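Local coordinates for protein 5-oxopent-3-ene-1,2,5-tricarboxylate decarboxylase (PDB 6IYM) that belongs to the fumarylacetoacetate hydrolase family, carries a magnesium ion bound by acidic side chains, and is built as a dimer of mixed beta-sheet subunits, at residues A[116-121]-A[159-164]; A[195-200]-A[263-268]; A[14-19]-A[29-34]. One frame throughout, in Å; residues are numbered along the deposited sequence.

Interaction 1 (A[116-121]-A[159-164]); sequences DLTQQL and RDLQKE
Gln119 and Gln120 of segment 116-121 meet Arg159 and Asp160 of segment 159-164 through two hydrogen bonds. Gln119 N points almost straight at Asp160 OD2 (3.1 Å, 172°), arriving on the syn side of the carboxylate and 20° out of its plane. The second bond joins backbones: Arg159 N reaches Gln120 O at 2.9 Å. The Asp160 carboxylate also turns back on its own segment, where OD1 takes a weak bond from Leu161 N.

The loop leads from strand 111-112 into strand 121-131, and helix 159-164 follows strand 147-158, its antiparallel partner in the large sheet of the fumarylacetoacetate hydrolase fold. The contact thus ties together neighbouring ends of two paired strands. The end of the Arg159 side chain leads away from the loop, to salt bridges with Asp122 and with the magnesium ligand Glu124, while NH1 also bonds Gln162 OE1 (3.2 Å).

The rest is van der Waals packing. Two approaches are tight: Leu161 CD1 lies 2.9 Å from Leu117 O, and Thr118 CG2 lies 2.9 Å from Asp160 OD1, these two side chains crossing at a slant. Gln120 CB rests against Arg159 CB (3.8 Å), and Gln120 OE1 lies 3.6 Å from Asp160 CB; amide and carboxylate planes are 35° apart. Leu117 CB and Leu161 CD2 touch only loosely, at 4.4 Å, and Leu117 also packs on Gly228 of the second subunit.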
loop_
_atom_site.group_PDB
_atom_site.type_symbol
_atom_site.label_atom_id
_atom_site.label_comp_id
_atom_site.label_asym_id
_atom_site.label_seq_id
_atom_site.Cartn_x
_atom_site.Cartn_y
_atom_site.Cartn_z
ATOM N N ASP A 116 -4.348 23.000 7.884
ATOM C CA ASP A 116 -4.320 23.488 6.468
ATOM C C ASP A 116 -5.036 22.513 5.518
ATOM O O ASP A 116 -5.604 22.979 4.501
ATOM C CB ASP A 116 -2.898 23.741 5.955
ATOM C CG ASP A 116 -1.881 22.651 6.274
ATOM O OD1 ASP A 116 -2.275 21.617 6.880
ATOM O OD2 ASP A 116 -0.695 22.844 5.916
ATOM N N LEU A 117 -5.024 21.201 5.785
ATOM C CA LEU A 117 -5.545 20.220 4.785
ATOM C C LEU A 117 -6.956 19.764 5.136
ATOM O O LEU A 117 -7.660 19.386 4.183
ATOM C CB LEU A 117 -4.582 19.030 4.673
ATOM C CG LEU A 117 -3.111 19.406 4.480
ATOM C CD1 LEU A 117 -2.253 18.187 4.164
ATOM C CD2 LEU A 117 -2.950 20.439 3.371
ATOM N N THR A 118 -7.333 19.764 6.427
ATOM C CA THR A 118 -8.611 19.185 6.927
ATOM C C THR A 118 -9.286 20.108 7.949
ATOM O O THR A 118 -8.560 20.638 8.824
ATOM C CB THR A 118 -8.444 17.871 7.713
ATOM O OG1 THR A 118 -7.236 17.186 7.399
ATOM C CG2 THR A 118 -9.619 16.954 7.471
ATOM N N GLN A 119 -10.616 20.233 7.876
ATOM C CA GLN A 119 -11.451 20.723 9.011
ATOM C C GLN A 119 -12.530 19.684 9.342
ATOM O O GLN A 119 -13.461 20.044 10.050
ATOM C CB GLN A 119 -12.070 22.094 8.705
ATOM C CG GLN A 119 -11.047 23.196 8.455
ATOM C CD GLN A 119 -10.227 23.551 9.667
ATOM O OE1 GLN A 119 -8.997 23.645 9.611
ATOM N NE2 GLN A 119 -10.907 23.771 10.778
ATOM N N GLN A 120 -12.411 18.446 8.838
ATOM C CA GLN A 120 -13.312 17.318 9.195
ATOM C C GLN A 120 -12.482 16.087 9.581
ATOM O O GLN A 120 -12.734 15.008 9.054
ATOM C CB GLN A 120 -14.288 17.071 8.057
ATOM C CG GLN A 120 -15.142 18.296 7.711
ATOM C CD GLN A 120 -16.279 17.905 6.806
ATOM O OE1 GLN A 120 -16.148 17.030 5.950
ATOM N NE2 GLN A 120 -17.433 18.500 7.035
ATOM N N LEU A 121 -11.517 16.251 10.476
ATOM C CA LEU A 121 -10.706 15.133 11.004
ATOM C C LEU A 121 -11.570 14.250 11.919
ATOM O O LEU A 121 -12.281 14.814 12.798
ATOM C CB LEU A 121 -9.534 15.700 11.776
ATOM C CG LEU A 121 -8.549 14.642 12.255
ATOM C CD1 LEU A 121 -7.952 13.910 11.065
ATOM C CD2 LEU A 121 -7.476 15.290 13.097
ATOM N N ARG A 159 -12.565 13.571 6.484
ATOM C CA ARG A 159 -13.865 13.338 5.796
ATOM C C ARG A 159 -13.985 14.218 4.535
ATOM O O ARG A 159 -14.634 13.759 3.558
ATOM C CB ARG A 159 -15.017 13.574 6.773
ATOM C CG ARG A 159 -14.991 12.662 7.989
ATOM C CD ARG A 159 -15.189 11.216 7.598
ATOM N NE ARG A 159 -15.185 10.323 8.749
ATOM C CZ ARG A 159 -15.180 8.986 8.686
ATOM N NH1 ARG A 159 -15.177 8.371 7.514
ATOM N NH2 ARG A 159 -15.181 8.266 9.798
ATOM N N ASP A 160 -13.360 15.396 4.515
ATOM C CA ASP A 160 -13.444 16.349 3.375
ATOM C C ASP A 160 -12.481 15.876 2.261
ATOM O O ASP A 160 -12.872 15.924 1.080
ATOM C CB ASP A 160 -13.272 17.808 3.848
ATOM C CG ASP A 160 -12.133 18.030 4.825
ATOM O OD1 ASP A 160 -11.379 17.051 5.106
ATOM O OD2 ASP A 160 -11.958 19.180 5.261
ATOM N N LEU A 161 -11.308 15.353 2.610
ATOM C CA LEU A 161 -10.323 14.827 1.626
ATOM C C LEU A 161 -10.880 13.550 0.973
ATOM O O LEU A 161 -10.577 13.288 -0.238
ATOM C CB LEU A 161 -8.988 14.583 2.338
ATOM C CG LEU A 161 -8.107 15.810 2.530
ATOM C CD1 LEU A 161 -8.884 16.962 3.112
ATOM C CD2 LEU A 161 -6.918 15.482 3.408
ATOM N N GLN A 162 -11.700 12.793 1.713
ATOM C CA GLN A 162 -12.371 11.570 1.198
ATOM C C GLN A 162 -13.196 11.915 -0.045
ATOM O O GLN A 162 -13.166 11.150 -1.011
ATOM C CB GLN A 162 -13.299 10.948 2.238
ATOM C CG GLN A 162 -12.722 9.770 2.994
ATOM C CD GLN A 162 -13.783 9.161 3.887
ATOM O OE1 GLN A 162 -14.338 9.813 4.767
ATOM N NE2 GLN A 162 -14.116 7.907 3.638
ATOM N N LYS A 163 -13.944 13.008 -0.000
ATOM C CA LYS A 163 -14.825 13.419 -1.111
ATOM C C LYS A 163 -13.987 14.167 -2.155
ATOM O O LYS A 163 -14.245 13.973 -3.356
ATOM C CB LYS A 163 -16.005 14.210 -0.540
ATOM C CG LYS A 163 -16.979 13.361 0.275
ATOM C CD LYS A 163 -18.302 14.034 0.591
ATOM C CE LYS A 163 -19.074 14.431 -0.651
ATOM N NZ LYS A 163 -20.448 14.879 -0.327
ATOM N N GLU A 164 -13.004 14.956 -1.717
ATOM C CA GLU A 164 -12.150 15.809 -2.588
ATOM C C GLU A 164 -11.288 14.939 -3.516
ATOM O O GLU A 164 -10.958 15.400 -4.619
ATOM C CB GLU A 164 -11.272 16.686 -1.702
ATOM C CG GLU A 164 -10.320 17.607 -2.438
ATOM C CD GLU A 164 -9.682 18.671 -1.547
ATOM O OE1 GLU A 164 -10.350 19.142 -0.574
ATOM O OE2 GLU A 164 -8.512 19.034 -1.815
#

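Interaction 2 (A[195-200]-A[263-268]); sequences VLVETR and VSIEGI
Two antiparallel neighbours of a five-stranded mixed sheet, strands 196-201 and 260-265, pair here; the axes of their short segments approach to 4.7 Å and run at 164°. Glu198 and Ser264 form the hydrogen-bonded pair: Glu198 N bonds Ser264 O at 2.9 Å, and Ser264 N bonds Glu198 O at 2.8 Å. Val197 with Ile265 and Thr199 with Val263 are the flanking non-hydrogen-bonded pairs. Beyond the strand end Glu266 N still reaches Leu196 O (3.2 Å). The end of the Glu266 side chain comes back to Leu196: OE2 accepts a weak bond from Leu196 N, and OE1 lies 3.8 Å from Leu196 CB.

Val197, Thr199, Val263 and Ile265 share one face. Val197 and Ile265 run alongside each other in the same direction, CG2 to CD1 at 4.1 Å; Thr199 and Val263 do likewise, while Val195 CG2 crosses to Ile265 CG2 (3.9 Å). On the face of Glu198 and Ser264, chi1 of 68° places Ser264 OG between its backbone N and carbonyl carbon, where it is hydrogen-bonded to two waters. One of them donates to Leu196 O (2.7 Å), the other weakly to Glu198 O.

Val263 and Ile265 press on Ile152 of strand 147-158, and Ile265 also on Leu127 of strand 121-131, packing this sheet against the larger one. On its other edge strand 196-201 pairs with strand 204-210, where Ser208 bonds Glu198 OE1 and Gln207 bonds Thr199 OG1.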
loop_
_atom_site.group_PDB
_atom_site.type_symbol
_atom_site.label_atom_id
_atom_site.label_comp_id
_atom_site.label_asym_id
_atom_site.label_seq_id
_atom_site.Cartn_x
_atom_site.Cartn_y
_atom_site.Cartn_z
ATOM N N VAL A 195 -16.032 -9.515 20.902
ATOM C CA VAL A 195 -15.165 -8.625 21.707
ATOM C C VAL A 195 -15.684 -7.201 21.511
ATOM O O VAL A 195 -16.158 -6.865 20.394
ATOM C CB VAL A 195 -13.665 -8.774 21.383
ATOM C CG1 VAL A 195 -13.230 -10.228 21.502
ATOM C CG2 VAL A 195 -13.297 -8.215 20.024
ATOM N N LEU A 196 -15.573 -6.413 22.573
ATOM C CA LEU A 196 -16.085 -5.026 22.649
ATOM C C LEU A 196 -15.000 -4.076 22.144
ATOM O O LEU A 196 -13.869 -4.139 22.662
ATOM C CB LEU A 196 -16.487 -4.720 24.092
ATOM C CG LEU A 196 -17.206 -3.390 24.278
ATOM C CD1 LEU A 196 -18.445 -3.310 23.407
ATOM C CD2 LEU A 196 -17.554 -3.177 25.738
ATOM N N VAL A 197 -15.341 -3.300 21.112
ATOM C CA VAL A 197 -14.501 -2.212 20.550
ATOM C C VAL A 197 -15.124 -0.887 21.018
ATOM O O VAL A 197 -16.256 -0.575 20.623
ATOM C CB VAL A 197 -14.397 -2.306 19.011
ATOM C CG1 VAL A 197 -13.523 -1.194 18.440
ATOM C CG2 VAL A 197 -13.880 -3.677 18.547
ATOM N N GLU A 198 -14.387 -0.091 21.781
ATOM C CA GLU A 198 -14.878 1.225 22.260
ATOM C C GLU A 198 -13.871 2.316 21.906
ATOM O O GLU A 198 -12.615 2.079 21.944
ATOM C CB GLU A 198 -15.094 1.259 23.772
ATOM C CG GLU A 198 -15.961 0.151 24.331
ATOM C CD GLU A 198 -16.528 0.476 25.715
ATOM O OE1 GLU A 198 -17.777 0.452 25.891
ATOM O OE2 GLU A 198 -15.725 0.793 26.607
ATOM N N THR A 199 -14.417 3.501 21.650
ATOM C CA THR A 199 -13.646 4.750 21.507
ATOM C C THR A 199 -14.173 5.817 22.462
ATOM O O THR A 199 -15.388 6.080 22.463
ATOM C CB THR A 199 -13.689 5.213 20.059
ATOM O OG1 THR A 199 -13.342 4.039 19.335
ATOM C CG2 THR A 199 -12.735 6.350 19.789
ATOM N N ARG A 200 -13.270 6.419 23.212
ATOM C CA ARG A 200 -13.545 7.645 24.005
ATOM C C ARG A 200 -12.793 8.808 23.362
ATOM O O ARG A 200 -11.662 8.588 22.876
ATOM C CB ARG A 200 -13.157 7.447 25.467
ATOM C CG ARG A 200 -14.086 6.484 26.184
ATOM C CD ARG A 200 -13.723 6.205 27.621
ATOM N NE ARG A 200 -14.676 5.217 28.100
ATOM C CZ ARG A 200 -15.849 5.477 28.652
ATOM N NH1 ARG A 200 -16.235 6.725 28.848
ATOM N NH2 ARG A 200 -16.642 4.478 29.002
ATOM N N VAL A 263 -9.042 4.326 22.050
ATOM C CA VAL A 263 -9.643 3.095 21.461
ATOM C C VAL A 263 -9.222 1.917 22.348
ATOM O O VAL A 263 -8.040 1.795 22.715
ATOM C CB VAL A 263 -9.185 2.891 20.001
ATOM C CG1 VAL A 263 -9.841 1.683 19.344
ATOM C CG2 VAL A 263 -9.380 4.142 19.144
ATOM N N SER A 264 -10.154 1.068 22.710
ATOM C CA SER A 264 -9.857 -0.142 23.497
ATOM C C SER A 264 -10.590 -1.312 22.859
ATOM O O SER A 264 -11.680 -1.100 22.251
ATOM C CB SER A 264 -10.229 0.034 24.944
ATOM O OG SER A 264 -11.630 0.121 25.067
ATOM N N ILE A 265 -9.993 -2.487 22.988
ATOM C CA ILE A 265 -10.572 -3.776 22.532
ATOM C C ILE A 265 -10.325 -4.750 23.666
ATOM O O ILE A 265 -9.165 -4.864 24.075
ATOM C CB ILE A 265 -9.926 -4.244 21.223
ATOM C CG1 ILE A 265 -10.062 -3.156 20.147
ATOM C CG2 ILE A 265 -10.526 -5.589 20.815
ATOM C CD1 ILE A 265 -9.766 -3.622 18.726
ATOM N N GLU A 266 -11.376 -5.359 24.200
ATOM C CA GLU A 266 -11.235 -6.199 25.406
ATOM C C GLU A 266 -10.369 -7.392 24.995
ATOM O O GLU A 266 -10.548 -7.896 23.891
ATOM C CB GLU A 266 -12.606 -6.493 26.040
ATOM C CG GLU A 266 -13.388 -7.642 25.449
ATOM C CD GLU A 266 -14.870 -7.674 25.816
ATOM O OE1 GLU A 266 -15.285 -7.010 26.809
ATOM O OE2 GLU A 266 -15.626 -8.358 25.094
ATOM N N GLY A 267 -9.369 -7.715 25.819
ATOM C CA GLY A 267 -8.387 -8.783 25.562
ATOM C C GLY A 267 -7.108 -8.237 24.973
ATOM O O GLY A 267 -6.117 -8.941 25.057
ATOM N N ILE A 268 -7.113 -7.024 24.393
ATOM C CA ILE A 268 -5.903 -6.438 23.743
ATOM C C ILE A 268 -5.372 -5.261 24.575
ATOM O O ILE A 268 -4.166 -5.251 24.960
ATOM C CB ILE A 268 -6.223 -6.039 22.296
ATOM C CG1 ILE A 268 -7.009 -7.141 21.573
ATOM C CG2 ILE A 268 -4.943 -5.649 21.573
ATOM C CD1 ILE A 268 -6.920 -7.081 20.076
HETATM O O HOH W 1 -13.192 -2.387 24.560
HETATM O O HOH W 2 -12.201 3.362 25.137
#

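Interaction 3 (A[14-19]-A[29-34]); sequences ARIGVE and PQVYTD
Ile16 carries the contact, its CD1 reaching from the strand to the turn after the short helix. With CG1 anti to the carbonyl carbon (chi1 -69°) and chi2 extended, CD1 comes to 3.2 Å from Thr33 O and 3.6 Å from Asp34 C, and it touches Val31 CG2 more loosely at 4.4 Å. At the start of the strand segment Ala14 O lies 3.7 Å from Asp34 CB. At the beginning of segment 29-34, the Arg15 side chain, bent at chi3 (73°), crosses Pro29 at about a right angle. Arg15 NH2 lies 3.6 Å from Pro29 CD.

These pieces are fixed from outside. Asp26 forms a salt bridge with Arg15 NE, Thr33 OG1 hydrogen-bonds Glu38, and Val39 of helix 36-41 packs on both Ile16 and Thr33.

The chain thus runs from strand 13-20 through strand 23-26, its antiparallel partner, into helix 28-31, which ends at Tyr32 with its positive phi. The arrangement, in the N-terminal part of the subunit, is a beta hairpin (13-20 and 23-26) followed by a short helix whose exit turn packs against the first strand.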
loop_
_atom_site.group_PDB
_atom_site.type_symbol
_atom_site.label_atom_id
_atom_site.label_comp_id
_atom_site.label_asym_id
_atom_site.label_seq_id
_atom_site.Cartn_x
_atom_site.Cartn_y
_atom_site.Cartn_z
ATOM N N ALA A 14 14.607 0.192 19.900
ATOM C CA ALA A 14 13.561 -0.849 19.920
ATOM C C ALA A 14 14.056 -2.075 20.690
ATOM O O ALA A 14 15.201 -2.474 20.470
ATOM C CB ALA A 14 13.185 -1.203 18.500
ATOM N N ARG A 15 13.199 -2.634 21.553
ATOM C CA ARG A 15 13.322 -3.994 22.143
ATOM C C ARG A 15 11.969 -4.706 22.016
ATOM O O ARG A 15 10.991 -4.037 21.665
ATOM C CB ARG A 15 13.788 -3.917 23.602
ATOM C CG ARG A 15 15.266 -3.588 23.749
ATOM C CD ARG A 15 15.791 -3.776 25.161
ATOM N NE ARG A 15 15.941 -5.176 25.539
ATOM C CZ ARG A 15 16.926 -5.986 25.138
ATOM N NH1 ARG A 15 17.868 -5.545 24.320
ATOM N NH2 ARG A 15 16.963 -7.242 25.559
ATOM N N ILE A 16 11.917 -6.011 22.290
ATOM C CA ILE A 16 10.684 -6.838 22.160
ATOM C C ILE A 16 10.320 -7.352 23.551
ATOM O O ILE A 16 11.227 -7.762 24.312
ATOM C CB ILE A 16 10.859 -7.995 21.154
ATOM C CG1 ILE A 16 10.986 -7.493 19.718
ATOM C CG2 ILE A 16 9.732 -9.013 21.276
ATOM C CD1 ILE A 16 11.501 -8.550 18.763
ATOM N N GLY A 17 9.024 -7.356 23.838
ATOM C CA GLY A 17 8.469 -7.775 25.131
ATOM C C GLY A 17 7.235 -8.599 24.891
ATOM O O GLY A 17 6.656 -8.470 23.779
ATOM N N VAL A 18 6.890 -9.443 25.866
ATOM C CA VAL A 18 5.638 -10.248 25.890
ATOM C C VAL A 18 4.923 -9.989 27.216
ATOM O O VAL A 18 5.489 -9.282 28.080
ATOM C CB VAL A 18 5.895 -11.749 25.671
ATOM C CG1 VAL A 18 6.842 -11.979 24.507
ATOM C CG2 VAL A 18 6.399 -12.438 26.927
ATOM N N GLU A 19 3.720 -10.545 27.352
ATOM C CA GLU A 19 2.848 -10.339 28.533
ATOM C C GLU A 19 2.015 -11.606 28.741
ATOM O O GLU A 19 1.180 -11.920 27.866
ATOM C CB GLU A 19 1.991 -9.084 28.360
ATOM C CG GLU A 19 1.304 -8.641 29.638
ATOM C CD GLU A 19 0.135 -7.706 29.404
ATOM O OE1 GLU A 19 0.366 -6.596 28.876
ATOM O OE2 GLU A 19 -1.007 -8.108 29.719
ATOM N N PRO A 29 16.399 -11.513 24.096
ATOM C CA PRO A 29 17.448 -12.534 24.049
ATOM C C PRO A 29 17.014 -13.905 23.507
ATOM O O PRO A 29 17.697 -14.405 22.628
ATOM C CB PRO A 29 17.892 -12.658 25.518
ATOM C CG PRO A 29 17.652 -11.273 26.084
ATOM C CD PRO A 29 16.370 -10.831 25.402
ATOM N N GLN A 30 15.921 -14.489 24.005
ATOM C CA GLN A 30 15.490 -15.853 23.568
ATOM C C GLN A 30 15.110 -15.851 22.083
ATOM O O GLN A 30 15.338 -16.892 21.441
ATOM C CB GLN A 30 14.307 -16.403 24.367
ATOM C CG GLN A 30 14.703 -17.168 25.621
ATOM C CD GLN A 30 14.361 -16.388 26.866
ATOM O OE1 GLN A 30 14.762 -15.233 27.021
ATOM N NE2 GLN A 30 13.599 -17.015 27.753
ATOM N N VAL A 31 14.553 -14.746 21.567
ATOM C CA VAL A 31 13.954 -14.670 20.195
ATOM C C VAL A 31 14.978 -14.104 19.189
ATOM O O VAL A 31 14.717 -14.225 17.977
ATOM C CB VAL A 31 12.619 -13.889 20.190
ATOM C CG1 VAL A 31 11.628 -14.465 21.184
ATOM C CG2 VAL A 31 12.789 -12.402 20.433
ATOM N N TYR A 32 16.097 -13.530 19.651
ATOM C CA TYR A 32 17.294 -13.182 18.826
ATOM C C TYR A 32 16.930 -12.175 17.728
ATOM O O TYR A 32 17.362 -12.358 16.580
ATOM C CB TYR A 32 17.938 -14.432 18.204
ATOM C CG TYR A 32 18.404 -15.454 19.209
ATOM C CD1 TYR A 32 19.543 -15.239 19.970
ATOM C CD2 TYR A 32 17.688 -16.621 19.428
ATOM C CE1 TYR A 32 19.957 -16.154 20.925
ATOM C CE2 TYR A 32 18.092 -17.550 20.376
ATOM C CZ TYR A 32 19.232 -17.316 21.126
ATOM O OH TYR A 32 19.638 -18.224 22.060
ATOM N N THR A 33 16.199 -11.114 18.073
ATOM C CA THR A 33 15.936 -9.966 17.169
ATOM C C THR A 33 15.227 -8.847 17.939
ATOM O O THR A 33 14.640 -9.152 18.984
ATOM C CB THR A 33 15.144 -10.427 15.939
ATOM O OG1 THR A 33 14.855 -9.265 15.162
ATOM C CG2 THR A 33 13.870 -11.163 16.286
ATOM N N ASP A 34 15.300 -7.615 17.427
ATOM C CA ASP A 34 14.542 -6.418 17.903
ATOM C C ASP A 34 13.382 -6.062 16.940
ATOM O O ASP A 34 12.784 -4.958 17.099
ATOM C CB ASP A 34 15.475 -5.211 18.006
ATOM C CG ASP A 34 16.063 -4.902 16.643
ATOM O OD1 ASP A 34 16.227 -5.873 15.888
ATOM O OD2 ASP A 34 16.282 -3.702 16.328
#

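In the fold
Along the chain interaction 3 comes first, then interaction 1, then interaction 2. Interactions 1 and 3 lie on opposite sides of the chain's centre, their centres 39 Å apart; the centre of interaction 2 lies 26 Å from that of interaction 1 and 25 Å from that of interaction 3, and none touches another. Strand 13-20 of interaction 3 and the strands flanking interaction 1 belong to the ten-stranded sheet, whereas interaction 2 is within the five-stranded one packed on it. Interactions 1 and 2 both lie in the fumarylacetoacetate hydrolase C-terminal domain. Interaction 1 stands near the magnesium site and the second subunit, and interaction 3 is part of the N-terminal hairpin.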